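Local structure of mRNA interferase YafQ (Escherichia coli, 4MMG) at residues V19-A22 / Q23-H26; K27-N30 / K31-Y34; H53-Q56 / G57-G61; H66-P69 / D70-L73. The protein cleaves ribosome-bound mRNA at AAA codons followed by G or A, inhibiting translation elongation as the toxic half of a type II toxin-antitoxin pair. The protein carries 1 engineered substitution. All blocks are in the same frame, centred on the assembly; numbering follows the deposited sequence.

Contact 1: V19-A22 / Q23-H26. With SO4 (sulfate ion), chain D.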
ATOM      1  N   VAL A  19       9.120  -2.100  -4.255  1.00 10.31           N
ATOM      2  CA  VAL A  19       9.654  -0.776  -3.978  1.00 12.08           C
ATOM      3  C   VAL A  19      10.920  -0.526  -4.797  1.00 11.67           C
ATOM      4  O   VAL A  19      11.088   0.553  -5.378  1.00 12.21           O
ATOM      5  CB  VAL A  19       9.908  -0.568  -2.468  1.00 12.29           C
ATOM      6  CG1 VAL A  19      10.753   0.679  -2.225  1.00 15.22           C
ATOM      7  CG2 VAL A  19       8.589  -0.482  -1.719  1.00 14.12           C
ATOM      8  N   LYS A  20      11.797  -1.526  -4.872  1.00 12.32           N
ATOM      9  CA  LYS A  20      13.000  -1.392  -5.690  1.00 13.57           C
ATOM     10  C   LYS A  20      12.665  -1.161  -7.162  1.00 12.15           C
ATOM     11  O   LYS A  20      13.307  -0.346  -7.828  1.00 14.34           O
ATOM     12  CB  LYS A  20      13.910  -2.611  -5.531  1.00 16.74           C
ATOM     13  CG  LYS A  20      14.578  -2.689  -4.168  1.00 24.43           C
ATOM     14  CD  LYS A  20      15.545  -3.858  -4.097  1.00 30.60           C
ATOM     15  CE  LYS A  20      15.927  -4.168  -2.659  1.00 34.99           C
ATOM     16  NZ  LYS A  20      16.259  -5.614  -2.487  1.00 41.32           N
ATOM     17  N   LEU A  21      11.648  -1.853  -7.662  1.00 11.29           N
ATOM     18  CA  LEU A  21      11.250  -1.705  -9.061  1.00 11.29           C
ATOM     19  C   LEU A  21      10.681  -0.306  -9.326  1.00 13.02           C
ATOM     20  O   LEU A  21      10.978   0.309 -10.350  1.00 12.47           O
ATOM     21  CB  LEU A  21      10.235  -2.784  -9.439  1.00 11.01           C
ATOM     22  CG  LEU A  21       9.822  -2.841 -10.905  1.00 14.10           C
ATOM     23  CD1 LEU A  21      11.029  -3.123 -11.787  1.00 16.34           C
ATOM     24  CD2 LEU A  21       8.741  -3.893 -11.116  1.00 14.97           C
ATOM     25  N   ALA A  22       9.873   0.202  -8.398  1.00 10.70           N
ATOM     26  CA  ALA A  22       9.331   1.558  -8.516  1.00  9.77           C
ATOM     27  C   ALA A  22      10.463   2.575  -8.580  1.00 11.27           C
ATOM     28  O   ALA A  22      10.426   3.527  -9.372  1.00 11.81           O
ATOM     29  CB  ALA A  22       8.393   1.862  -7.353  1.00  9.76           C
ATOM     30  N   GLN A  23      11.474   2.377  -7.742  1.00 11.73           N
ATOM     31  CA  GLN A  23      12.639   3.256  -7.761  1.00 13.66           C
ATOM     32  C   GLN A  23      13.326   3.224  -9.120  1.00 12.96           C
ATOM     33  O   GLN A  23      13.643   4.272  -9.688  1.00 14.50           O
ATOM     34  CB  GLN A  23      13.628   2.847  -6.673  1.00 16.86           C
ATOM     35  CG  GLN A  23      13.157   3.176  -5.275  1.00 19.15           C
ATOM     36  CD  GLN A  23      14.150   2.742  -4.211  1.00 30.20           C
ATOM     37  OE1 GLN A  23      14.276   1.554  -3.908  1.00 31.24           O
ATOM     38  NE2 GLN A  23      14.864   3.708  -3.642  1.00 34.41           N
ATOM     39  N   LYS A  24      13.552   2.012  -9.627  1.00 12.96           N
ATOM     40  CA  LYS A  24      14.201   1.795 -10.915  1.00 14.84           C
ATOM     41  C   LYS A  24      13.425   2.451 -12.052  1.00 14.60           C
ATOM     42  O   LYS A  24      14.018   2.969 -13.006  1.00 14.91           O
ATOM     43  CB  LYS A  24      14.339   0.291 -11.168  1.00 15.37           C
ATOM     44  CG  LYS A  24      15.117  -0.065 -12.427  1.00 19.74           C
ATOM     45  CD  LYS A  24      15.128  -1.563 -12.649  1.00 23.63           C
ATOM     46  CE  LYS A  24      16.018  -1.938 -13.821  1.00 28.84           C
ATOM     47  NZ  LYS A  24      15.808  -3.354 -14.223  1.00 35.22           N
ATOM     48  N   ARG A  25      12.099   2.436 -11.951  1.00 11.80           N
ATOM     49  CA  ARG A  25      11.253   2.992 -13.006  1.00 11.93           C
ATOM     50  C   ARG A  25      10.969   4.484 -12.833  1.00 13.40           C
ATOM     51  O   ARG A  25      10.144   5.045 -13.554  1.00 14.11           O
ATOM     52  CB  ARG A  25       9.957   2.185 -13.124  1.00 12.88           C
ATOM     53  CG  ARG A  25      10.204   0.769 -13.597  1.00 12.70           C
ATOM     54  CD  ARG A  25       8.936  -0.050 -13.772  1.00 13.90           C
ATOM     55  NE  ARG A  25       9.249  -1.389 -14.279  1.00 12.94           N
ATOM     56  CZ  ARG A  25       8.367  -2.376 -14.387  1.00 13.08           C
ATOM     57  NH1 ARG A  25       7.105  -2.178 -14.032  1.00 14.53           N
ATOM     58  NH2 ARG A  25       8.748  -3.558 -14.855  1.00 14.80           N
ATOM     59  N   HIS A  26      11.668   5.104 -11.882  1.00 12.34           N
ATOM     60  CA  HIS A  26      11.666   6.552 -11.674  1.00 11.72           C
ATOM     61  C   HIS A  26      10.355   7.093 -11.128  1.00 11.51           C
ATOM     62  O   HIS A  26       9.999   8.245 -11.370  1.00 12.59           O
ATOM     63  CB  HIS A  26      12.095   7.298 -12.947  1.00 11.60           C
ATOM     64  CG  HIS A  26      13.352   6.760 -13.553  1.00 13.18           C
ATOM     65  ND1 HIS A  26      14.519   6.615 -12.834  1.00 17.56           N
ATOM     66  CD2 HIS A  26      13.620   6.311 -14.803  1.00 14.78           C
ATOM     67  CE1 HIS A  26      15.456   6.109 -13.618  1.00 17.33           C
ATOM     68  NE2 HIS A  26      14.934   5.910 -14.816  1.00 16.52           N
TER
HETATM   69  S   SO4 D 102       5.412  -5.470 -14.165  1.00 23.23           S
HETATM   70  O1  SO4 D 102       4.969  -4.100 -13.843  1.00 19.33           O
HETATM   71  O2  SO4 D 102       4.304  -6.205 -14.762  1.00 32.58           O
HETATM   72  O3  SO4 D 102       6.509  -5.395 -15.127  1.00 27.59           O
HETATM   73  O4  SO4 D 102       5.859  -6.170 -12.964  1.00 28.23           O
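The C-terminal turn of helix 13-24, closed by a Schellman motif, brings Leu21 under Arg25 and leaves the arginine holding a sulfate ion. The closing i to i+4 bonds run from Gln23 N to Val19 O, Lys24 N to Lys20 O and Arg25 N to Leu21 O, the last at 2.9 Å. Arg25 is the first residue to leave helical backbone angles. His26 then takes a positive phi of 70° as the C-prime residue, and its N returns to Gln23 O at 3.1 Å; Lys27 N reaches back to Ala22 O, completing the motif. Leu21 CG lies anti to its own backbone nitrogen (chi1 -174°), which sends the isobutyl group along the helix toward the next turn. There CD2 sits 3.6 Å from Arg25 CZ, over the centre of one guanidinium face, while CD1 comes 3.5 Å from Arg25 NE. The arginine is stretched out from CG to NE and uses the edge of the same group for the anion: NH1 donates to sulfate O1 and NH2 to sulfate O3, both at 2.9 Å and both nearly straight. A long chain with a flat cationic end suits this place, since leucine can cover a face while the N-H groups remain directed at the oxygens. The sulfate probably came from the crystallisation liquor. On another side of the turn, the CG of Gln23 packs 3.3 Å from Val19 O. Val19, Ala22 and Gln23 all touch Met29, so this helix end rests against the beginning of helix 29-40.

Contact 2: K27-N30 / K31-Y34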
ATOM      1  N   LYS A  27       9.644   6.271 -10.359  1.00 10.75           N
ATOM      2  CA  LYS A  27       8.467   6.779  -9.662  1.00 10.08           C
ATOM      3  C   LYS A  27       8.877   7.781  -8.577  1.00 12.02           C
ATOM      4  O   LYS A  27       9.994   7.722  -8.042  1.00 11.65           O
ATOM      5  CB  LYS A  27       7.656   5.635  -9.040  1.00 10.61           C
ATOM      6  CG  LYS A  27       7.202   4.556 -10.025  1.00 11.09           C
ATOM      7  CD  LYS A  27       6.361   5.126 -11.166  1.00 10.23           C
ATOM      8  CE  LYS A  27       5.104   5.767 -10.637  1.00 11.07           C
ATOM      9  NZ  LYS A  27       4.190   6.180 -11.741  1.00 18.31           N
ATOM     10  N   ASP A  28       7.970   8.696  -8.258  1.00 11.43           N
ATOM     11  CA  ASP A  28       8.204   9.667  -7.190  1.00 11.26           C
ATOM     12  C   ASP A  28       8.021   8.991  -5.834  1.00 11.21           C
ATOM     13  O   ASP A  28       6.903   8.905  -5.307  1.00 11.46           O
ATOM     14  CB  ASP A  28       7.233  10.836  -7.337  1.00 10.23           C
ATOM     15  CG  ASP A  28       7.470  11.929  -6.319  1.00 16.37           C
ATOM     16  OD1 ASP A  28       8.271  11.729  -5.383  1.00 14.81           O
ATOM     17  OD2 ASP A  28       6.836  13.000  -6.460  1.00 17.19           O
ATOM     18  N   MET A  29       9.124   8.525  -5.257  1.00 12.27           N
ATOM     19  CA  MET A  29       9.046   7.687  -4.069  1.00 10.02           C
ATOM     20  C   MET A  29       8.525   8.447  -2.856  1.00 11.43           C
ATOM     21  O   MET A  29       7.936   7.851  -1.944  1.00 11.39           O
ATOM     22  CB  MET A  29      10.397   7.024  -3.784  1.00 12.40           C
ATOM     23  CG  MET A  29      10.925   6.194  -4.950  1.00 12.00           C
ATOM     24  SD  MET A  29       9.766   4.948  -5.535  1.00 12.39           S
ATOM     25  CE  MET A  29       9.726   3.826  -4.134  1.00 14.80           C
ATOM     26  N   ASN A  30       8.710   9.763  -2.851  1.00 11.50           N
ATOM     27  CA  ASN A  30       8.161  10.566  -1.769  1.00 11.13           C
ATOM     28  C   ASN A  30       6.641  10.433  -1.644  1.00 11.52           C
ATOM     29  O   ASN A  30       6.108  10.495  -0.539  1.00 11.86           O
ATOM     30  CB  ASN A  30       8.570  12.039  -1.905  1.00 13.36           C
ATOM     31  CG  ASN A  30      10.008  12.290  -1.479  1.00 21.40           C
ATOM     32  OD1 ASN A  30      10.609  11.486  -0.773  1.00 22.95           O
ATOM     33  ND2 ASN A  30      10.560  13.421  -1.904  1.00 28.42           N
ATOM     34  N   LYS A  31       5.945  10.215  -2.758  1.00 10.18           N
ATOM     35  CA  LYS A  31       4.491  10.061  -2.700  1.00 10.13           C
ATOM     36  C   LYS A  31       4.100   8.773  -1.981  1.00 10.71           C
ATOM     37  O   LYS A  31       3.148   8.740  -1.200  1.00 10.53           O
ATOM     38  CB  LYS A  31       3.881  10.086  -4.102  1.00 11.25           C
ATOM     39  CG  LYS A  31       4.020  11.419  -4.827  1.00 12.87           C
ATOM     40  CD  LYS A  31       3.197  11.399  -6.110  1.00 18.09           C
ATOM     41  CE  LYS A  31       3.211  12.739  -6.820  1.00 26.64           C
ATOM     42  NZ  LYS A  31       2.255  12.732  -7.968  1.00 28.61           N
ATOM     43  N   LEU A  32       4.843   7.703  -2.235  1.00  9.11           N
ATOM     44  CA  LEU A  32       4.561   6.441  -1.569  1.00  9.76           C
ATOM     45  C   LEU A  32       4.933   6.541  -0.092  1.00 11.82           C
ATOM     46  O   LEU A  32       4.198   6.066   0.780  1.00 10.38           O
ATOM     47  CB  LEU A  32       5.335   5.304  -2.233  1.00  9.42           C
ATOM     48  CG  LEU A  32       5.220   3.947  -1.538  1.00 10.43           C
ATOM     49  CD1 LEU A  32       3.784   3.458  -1.569  1.00 11.85           C
ATOM     50  CD2 LEU A  32       6.166   2.934  -2.163  1.00 11.62           C
ATOM     51  N   LYS A  33       6.072   7.169   0.189  1.00 10.78           N
ATOM     52  CA  LYS A  33       6.520   7.336   1.568  1.00 10.96           C
ATOM     53  C   LYS A  33       5.503   8.130   2.396  1.00 10.04           C
ATOM     54  O   LYS A  33       5.238   7.780   3.549  1.00 12.02           O
ATOM     55  CB  LYS A  33       7.900   7.996   1.609  1.00 12.81           C
ATOM     56  CG  LYS A  33       9.004   7.076   1.076  1.00 19.62           C
ATOM     57  CD  LYS A  33      10.330   7.802   0.920  1.00 25.94           C
ATOM     58  CE  LYS A  33      11.367   6.871   0.312  1.00 32.77           C
ATOM     59  NZ  LYS A  33      12.670   7.542   0.059  1.00 41.05           N
ATOM     60  N   TYR A  34       4.913   9.165   1.804  1.00 10.96           N
ATOM     61  CA  TYR A  34       3.955   9.982   2.545  1.00  9.96           C
ATOM     62  C   TYR A  34       2.735   9.158   2.951  1.00 10.17           C
ATOM     63  O   TYR A  34       2.283   9.210   4.098  1.00 10.78           O
ATOM     64  CB  TYR A  34       3.554  11.223   1.746  1.00 11.44           C
ATOM     65  CG  TYR A  34       2.791  12.223   2.577  1.00 15.46           C
ATOM     66  CD1 TYR A  34       3.456  13.036   3.479  1.00 17.92           C
ATOM     67  CD2 TYR A  34       1.407  12.333   2.481  1.00 12.42           C
ATOM     68  CE1 TYR A  34       2.774  13.949   4.259  1.00 19.53           C
ATOM     69  CE2 TYR A  34       0.708  13.251   3.260  1.00 12.79           C
ATOM     70  CZ  TYR A  34       1.406  14.053   4.148  1.00 18.64           C
ATOM     71  OH  TYR A  34       0.754  14.971   4.942  1.00 18.93           O
TER
HETATM   72  O   HOH W   1      12.251   9.570  -1.670  1.00 34.08           O
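Asn30 OD1 and Lys33 NZ meet through one water, which donates to the amide oxygen and accepts from the ammonium group, each at 2.7 Å. The lysine chain is extended beyond CG, which passes 3.3 Å from Met29 O. The first turn of helix 29-40 is set by backbone bonds: Lys33 N to Met29 O and Tyr34 N to Asn30 O, both 2.9 Å. Lys31 N instead bonds to Asp28 O, and the donor stands above that carbonyl's plane, 46° out of it. Asp28 is the N-cap, its CG turned beside the carbonyl carbon (chi1 -176°), which lets OD1 accept a weak bond from Asn30 N, while OD2 lies against the aliphatic part of Lys31, 3.6 Å from CG. The aspartate and lysine side chains cross at about a right angle, and the ammonium group stays too far from OD2 for a salt bridge; Lys31 NZ has a long, weak ion pair with Glu68. Met29 and Leu32 run side by side in the same direction, CE to CD2 4.2 Å, and both touch Trp71 of strand 71-77. Aspartate suits the cap because its short acidic chain can accept from an early amide, and its charge would probably interact favourably with the helix dipole. The turn is thus amphipathic, with polar and charged groups outside and Met29 and Leu32 turned to the protein interior.

Contact 3: H53-Q56 / G57-G61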
ATOM      1  N   HIS A  53      -9.982   1.796  -0.356  1.00 11.60           N
ATOM      2  CA  HIS A  53     -11.117   0.876  -0.283  1.00 13.28           C
ATOM      3  C   HIS A  53     -10.678  -0.568  -0.102  1.00 12.28           C
ATOM      4  O   HIS A  53      -9.549  -0.930  -0.456  1.00 12.09           O
ATOM      5  CB  HIS A  53     -11.997   1.008  -1.537  1.00 13.07           C
ATOM      6  CG  HIS A  53     -11.347   0.526  -2.793  1.00 13.11           C
ATOM      7  ND1 HIS A  53     -10.626   1.356  -3.623  1.00 17.67           N
ATOM      8  CD2 HIS A  53     -11.328  -0.697  -3.374  1.00 13.32           C
ATOM      9  CE1 HIS A  53     -10.187   0.662  -4.661  1.00 18.15           C
ATOM     10  NE2 HIS A  53     -10.595  -0.587  -4.530  1.00 19.41           N
ATOM     11  N   PRO A  54     -11.569  -1.408   0.453  1.00 13.20           N
ATOM     12  CA  PRO A  54     -11.238  -2.828   0.618  1.00 14.41           C
ATOM     13  C   PRO A  54     -11.259  -3.573  -0.713  1.00 12.11           C
ATOM     14  O   PRO A  54     -11.903  -3.138  -1.676  1.00 14.09           O
ATOM     15  CB  PRO A  54     -12.353  -3.341   1.535  1.00 12.99           C
ATOM     16  CG  PRO A  54     -13.505  -2.423   1.281  1.00 14.41           C
ATOM     17  CD  PRO A  54     -12.872  -1.074   1.056  1.00 13.23           C
ATOM     18  N   LEU A  55     -10.531  -4.684  -0.765  1.00 11.05           N
ATOM     19  CA  LEU A  55     -10.460  -5.515  -1.955  1.00 12.39           C
ATOM     20  C   LEU A  55     -11.163  -6.856  -1.744  1.00 13.69           C
ATOM     21  O   LEU A  55     -11.373  -7.299  -0.604  1.00 14.59           O
ATOM     22  CB  LEU A  55      -9.000  -5.772  -2.320  1.00 12.43           C
ATOM     23  CG  LEU A  55      -8.202  -4.565  -2.797  1.00 12.18           C
ATOM     24  CD1 LEU A  55      -6.731  -4.908  -2.894  1.00 12.40           C
ATOM     25  CD2 LEU A  55      -8.721  -4.122  -4.155  1.00 15.53           C
ATOM     26  N   GLN A  56     -11.503  -7.504  -2.853  1.00 14.55           N
ATOM     27  CA  GLN A  56     -12.119  -8.834  -2.831  1.00 14.50           C
ATOM     28  C   GLN A  56     -11.343  -9.810  -3.701  1.00 13.28           C
ATOM     29  O   GLN A  56     -10.233  -9.509  -4.139  1.00 14.61           O
ATOM     30  CB  GLN A  56     -13.575  -8.751  -3.294  1.00 18.36           C
ATOM     31  CG  GLN A  56     -14.482  -7.956  -2.350  1.00 21.65           C
ATOM     32  CD  GLN A  56     -14.583  -8.571  -0.961  1.00 27.25           C
ATOM     33  OE1 GLN A  56     -14.336  -9.764  -0.766  1.00 31.52           O
ATOM     34  NE2 GLN A  56     -14.946  -7.749   0.017  1.00 35.98           N
ATOM     35  N   GLY A  57     -11.928 -10.978  -3.961  1.00 14.85           N
ATOM     36  CA  GLY A  57     -11.250 -11.983  -4.762  1.00 14.06           C
ATOM     37  C   GLY A  57      -9.972 -12.451  -4.095  1.00 12.57           C
ATOM     38  O   GLY A  57      -9.939 -12.637  -2.878  1.00 14.27           O
ATOM     39  N   SER A  58      -8.911 -12.611  -4.884  1.00 13.09           N
ATOM     40  CA  SER A  58      -7.631 -13.075  -4.363  1.00 12.84           C
ATOM     41  C   SER A  58      -7.047 -12.124  -3.316  1.00 14.41           C
ATOM     42  O   SER A  58      -6.177 -12.518  -2.539  1.00 16.06           O
ATOM     43  CB  SER A  58      -6.620 -13.262  -5.496  1.00 14.99           C
ATOM     44  OG  SER A  58      -7.058 -14.223  -6.449  1.00 17.09           O
ATOM     45  N   TRP A  59      -7.517 -10.879  -3.303  1.00 12.87           N
ATOM     46  CA  TRP A  59      -7.006  -9.883  -2.359  1.00 11.53           C
ATOM     47  C   TRP A  59      -7.961  -9.600  -1.205  1.00 11.84           C
ATOM     48  O   TRP A  59      -7.828  -8.591  -0.506  1.00 11.78           O
ATOM     49  CB  TRP A  59      -6.646  -8.585  -3.078  1.00 10.87           C
ATOM     50  CG  TRP A  59      -5.421  -8.671  -3.946  1.00 12.66           C
ATOM     51  CD1 TRP A  59      -5.357  -8.500  -5.302  1.00 16.58           C
ATOM     52  CD2 TRP A  59      -4.086  -8.932  -3.510  1.00 13.18           C
ATOM     53  NE1 TRP A  59      -4.058  -8.641  -5.734  1.00 15.38           N
ATOM     54  CE2 TRP A  59      -3.260  -8.911  -4.652  1.00 13.98           C
ATOM     55  CE3 TRP A  59      -3.507  -9.179  -2.264  1.00 14.78           C
ATOM     56  CZ2 TRP A  59      -1.885  -9.134  -4.580  1.00 16.93           C
ATOM     57  CZ3 TRP A  59      -2.143  -9.409  -2.198  1.00 17.06           C
ATOM     58  CH2 TRP A  59      -1.349  -9.379  -3.345  1.00 15.15           C
ATOM     59  N   LYS A  60      -8.917 -10.494  -0.989  1.00 13.05           N
ATOM     60  CA  LYS A  60      -9.833 -10.368   0.142  1.00 13.86           C
ATOM     61  C   LYS A  60      -9.053 -10.212   1.451  1.00 12.71           C
ATOM     62  O   LYS A  60      -8.061 -10.907   1.668  1.00 13.92           O
ATOM     63  CB  LYS A  60     -10.744 -11.599   0.206  1.00 17.04           C
ATOM     64  CG  LYS A  60     -11.791 -11.555   1.310  1.00 24.05           C
ATOM     65  CD  LYS A  60     -12.642 -12.822   1.275  1.00 27.36           C
ATOM     66  CE  LYS A  60     -13.395 -13.047   2.578  1.00 35.26           C
ATOM     67  NZ  LYS A  60     -14.549 -12.121   2.744  1.00 38.15           N
ATOM     68  N   GLY A  61      -9.480  -9.271   2.289  1.00 13.01           N
ATOM     69  CA  GLY A  61      -8.797  -8.995   3.544  1.00 15.99           C
ATOM     70  C   GLY A  61      -7.806  -7.843   3.457  1.00 15.00           C
ATOM     71  O   GLY A  61      -7.355  -7.331   4.486  1.00 14.21           O
TER
HETATM   72  O   HOH W   2     -11.775  -7.451   2.084  1.00 22.38           O
HETATM   73  O   HOH W   3     -14.271 -12.022  -2.202  1.00 26.70           O
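Past strand 53-54 the backbone still pairs at Leu55 with Tyr62, then turns at Gln56, whose O accepts from Trp59 N at 3.2 Å; the donor stands 49° out of the carbonyl plane. One residue on, Lys60 N bonds to Gly57 O at 3.0 Å, giving two overlapping tight turns. Glycine suits positions 57 and 61 because phi is positive at both (62° at Gly57), a setting easily adopted without a side chain. Leu55 O faces the returning chain, meeting Lys60 CA in a CA-H...O contact of 3.5 Å and linking to Gly61 N through a water. A second water donates to Gln56 OE1 and accepts from Gly57 N. Gln56 is bent at chi2 (-62°), which brings OE1 back over the turn, 3.7 Å from the CG of Lys60, whose chain it crosses. Leu55 and Trp59 lie side by side, pointing the same way, and Leu55 CD1 is 3.7 Å from Trp59 CB. Beyond that CB the indole goes on inward, where its NE1 bonds to Leu93 O and its ring meets Tyr62 edge-to-face. Leucine and tryptophan thus turn an otherwise exposed loop toward the sheet, both touching Ile74. This is the connecting loop of a beta hairpin between the adjacent antiparallel strands 53-54 and 63-66 of the RelE-family sheet, the side chain of Leu55 about 8 Å from that of the engineered Gln90 at the inferred active site.

Contact 4: H66-P69 / D70-L73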
ATOM      1  N   HIS A  66      -4.670   4.462  -3.937  1.00  9.31           N
ATOM      2  CA  HIS A  66      -3.988   4.939  -5.134  1.00  9.71           C
ATOM      3  C   HIS A  66      -2.964   6.005  -4.776  1.00  9.51           C
ATOM      4  O   HIS A  66      -3.327   7.072  -4.268  1.00 10.65           O
ATOM      5  CB  HIS A  66      -4.992   5.525  -6.131  1.00 10.28           C
ATOM      6  CG  HIS A  66      -5.628   4.512  -7.032  1.00 10.50           C
ATOM      7  ND1 HIS A  66      -6.565   3.599  -6.590  1.00 12.21           N
ATOM      8  CD2 HIS A  66      -5.479   4.285  -8.360  1.00 13.75           C
ATOM      9  CE1 HIS A  66      -6.967   2.859  -7.608  1.00 16.63           C
ATOM     10  NE2 HIS A  66      -6.319   3.248  -8.691  1.00 17.34           N
ATOM     11  N   VAL A  67      -1.686   5.714  -5.009  1.00  8.86           N
ATOM     12  CA  VAL A  67      -0.651   6.739  -4.897  1.00  8.76           C
ATOM     13  C   VAL A  67      -0.788   7.707  -6.079  1.00 11.02           C
ATOM     14  O   VAL A  67      -0.630   8.921  -5.928  1.00 12.02           O
ATOM     15  CB  VAL A  67       0.760   6.104  -4.864  1.00  9.45           C
ATOM     16  CG1 VAL A  67       1.820   7.176  -4.579  1.00 11.01           C
ATOM     17  CG2 VAL A  67       0.818   4.985  -3.829  1.00 12.23           C
ATOM     18  N   GLU A  68      -1.074   7.144  -7.249  1.00 10.06           N
ATOM     19  CA  GLU A  68      -1.292   7.883  -8.500  1.00 11.62           C
ATOM     20  C   GLU A  68      -2.340   7.086  -9.278  1.00 11.80           C
ATOM     21  O   GLU A  68      -2.696   5.987  -8.862  1.00 10.89           O
ATOM     22  CB  GLU A  68       0.013   7.961  -9.297  1.00 11.53           C
ATOM     23  CG  GLU A  68       1.116   8.712  -8.585  1.00 11.33           C
ATOM     24  CD  GLU A  68       2.436   8.669  -9.323  1.00 12.70           C
ATOM     25  OE1 GLU A  68       2.532   7.984 -10.373  1.00 11.94           O
ATOM     26  OE2 GLU A  68       3.383   9.329  -8.840  1.00 12.04           O
ATOM     27  N   PRO A  69      -2.848   7.621 -10.408  1.00 12.16           N
ATOM     28  CA  PRO A  69      -3.912   6.860 -11.079  1.00 11.88           C
ATOM     29  C   PRO A  69      -3.533   5.423 -11.459  1.00 12.27           C
ATOM     30  O   PRO A  69      -4.401   4.549 -11.437  1.00 11.96           O
ATOM     31  CB  PRO A  69      -4.188   7.694 -12.329  1.00 12.43           C
ATOM     32  CG  PRO A  69      -3.921   9.087 -11.879  1.00 13.32           C
ATOM     33  CD  PRO A  69      -2.705   8.971 -10.986  1.00 13.74           C
ATOM     34  N   ASP A  70      -2.269   5.178 -11.787  1.00 10.74           N
ATOM     35  CA  ASP A  70      -1.830   3.807 -12.066  1.00  9.62           C
ATOM     36  C   ASP A  70      -0.654   3.402 -11.186  1.00  9.68           C
ATOM     37  O   ASP A  70       0.260   2.702 -11.627  1.00 10.27           O
ATOM     38  CB  ASP A  70      -1.496   3.623 -13.553  1.00 11.12           C
ATOM     39  CG  ASP A  70      -1.350   2.156 -13.952  1.00 13.62           C
ATOM     40  OD1 ASP A  70      -2.060   1.293 -13.378  1.00 13.27           O
ATOM     41  OD2 ASP A  70      -0.520   1.858 -14.844  1.00 14.76           O
ATOM     42  N   TRP A  71      -0.689   3.831  -9.929  1.00  8.50           N
ATOM     43  CA  TRP A  71       0.266   3.352  -8.937  1.00  9.92           C
ATOM     44  C   TRP A  71      -0.513   3.067  -7.671  1.00  8.73           C
ATOM     45  O   TRP A  71      -1.011   3.987  -7.014  1.00  8.18           O
ATOM     46  CB  TRP A  71       1.339   4.401  -8.672  1.00  8.60           C
ATOM     47  CG  TRP A  71       2.444   3.957  -7.742  1.00  8.83           C
ATOM     48  CD1 TRP A  71       2.648   2.705  -7.230  1.00  9.86           C
ATOM     49  CD2 TRP A  71       3.509   4.774  -7.234  1.00  7.80           C
ATOM     50  NE1 TRP A  71       3.780   2.693  -6.437  1.00  9.70           N
ATOM     51  CE2 TRP A  71       4.323   3.951  -6.424  1.00  9.00           C
ATOM     52  CE3 TRP A  71       3.854   6.120  -7.389  1.00 10.92           C
ATOM     53  CZ2 TRP A  71       5.453   4.438  -5.767  1.00 10.00           C
ATOM     54  CZ3 TRP A  71       4.979   6.604  -6.730  1.00  9.69           C
ATOM     55  CH2 TRP A  71       5.765   5.763  -5.934  1.00  9.19           C
ATOM     56  N   ILE A  72      -0.624   1.780  -7.350  1.00  8.79           N
ATOM     57  CA  ILE A  72      -1.456   1.273  -6.265  1.00  8.58           C
ATOM     58  C   ILE A  72      -0.585   0.772  -5.130  1.00  8.25           C
ATOM     59  O   ILE A  72       0.489   0.211  -5.375  1.00  9.34           O
ATOM     60  CB  ILE A  72      -2.256   0.056  -6.752  1.00 11.90           C
ATOM     61  CG1 ILE A  72      -3.013   0.382  -8.025  1.00 22.22           C
ATOM     62  CG2 ILE A  72      -3.204  -0.462  -5.659  1.00 11.74           C
ATOM     63  CD1 ILE A  72      -4.089   1.307  -7.774  1.00 20.15           C
ATOM     64  N   LEU A  73      -1.059   0.961  -3.901  1.00  8.60           N
ATOM     65  CA  LEU A  73      -0.520   0.282  -2.729  1.00  7.73           C
ATOM     66  C   LEU A  73      -1.571  -0.693  -2.217  1.00  8.52           C
ATOM     67  O   LEU A  73      -2.706  -0.288  -1.943  1.00 10.29           O
ATOM     68  CB  LEU A  73      -0.185   1.284  -1.630  1.00  9.96           C
ATOM     69  CG  LEU A  73       0.148   0.641  -0.277  1.00  8.71           C
ATOM     70  CD1 LEU A  73       1.462  -0.103  -0.358  1.00  9.99           C
ATOM     71  CD2 LEU A  73       0.185   1.660   0.860  1.00 10.74           C
TER
HETATM   72  O   HOH W   4      -4.852   2.015 -13.402  1.00 20.07           O
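Trp71 O is gripped by two amides, Val67 N at 2.7 Å and Glu68 N at 3.2 Å, the signature of a classic beta bulge. The shorter bond is bent (131° at the hydrogen) yet comes almost straight along the carbonyl; the longer is nearly linear and lies in the carbonyl plane, on a lone pair. Trp71 N returns a bond of 3.1 Å to Glu68 O from well above that carbonyl's plane. Val67, with helix-like angles, is the extra residue, and the register shifts by one between the pairs His66-Ile72 and Glu68-Trp71. Asp70 OD1, at the turn, accepts from Gln90 N beside the inferred active site; Gln90 is an engineered residue. Over one face of the Trp71 indole lies Val67 CG1, trans to N (chi1 -173°) and 3.6 Å from CE3, a CH-pi contact displaced toward the rim. Glu68 comes to the edge instead, its CD 3.5 Å from CE3, with the carboxylate turned almost perpendicular to the ring; its OE1 forms a salt bridge with Lys27. A beta-branched valine and an extended glutamate can thus share one indole from two directions. On the other face of the hairpin the His66 ring packs against Ile72. The bulged hairpin turn joins strands 63-66 and 71-77 and lies beneath helix 29-40, where Val67 touches Lys31 and Leu35 and Trp71 touches Leu32.

The contacts follow one another along the chain in the order 1, 2, 3, 4. Contacts 1 and 2, with centres about 10 Å apart, are the end of helix 13-24 and the start of helix 29-40, and the connection between them is short enough for the two to pack together. The centre of contact 4 is about 10 Å from that of contact 2 and about 14 Å from that of contact 1; Trp71 touches both, tying the helical layer to the sheet. Contact 3 reaches the same sheet but sits across the chain's centre from contacts 1 and 2, its centre about 25 and about 23 Å from theirs. Contacts 3 and 4 lie at opposite ends of strand 63-66, and both approach the inferred active-site position, Gln90.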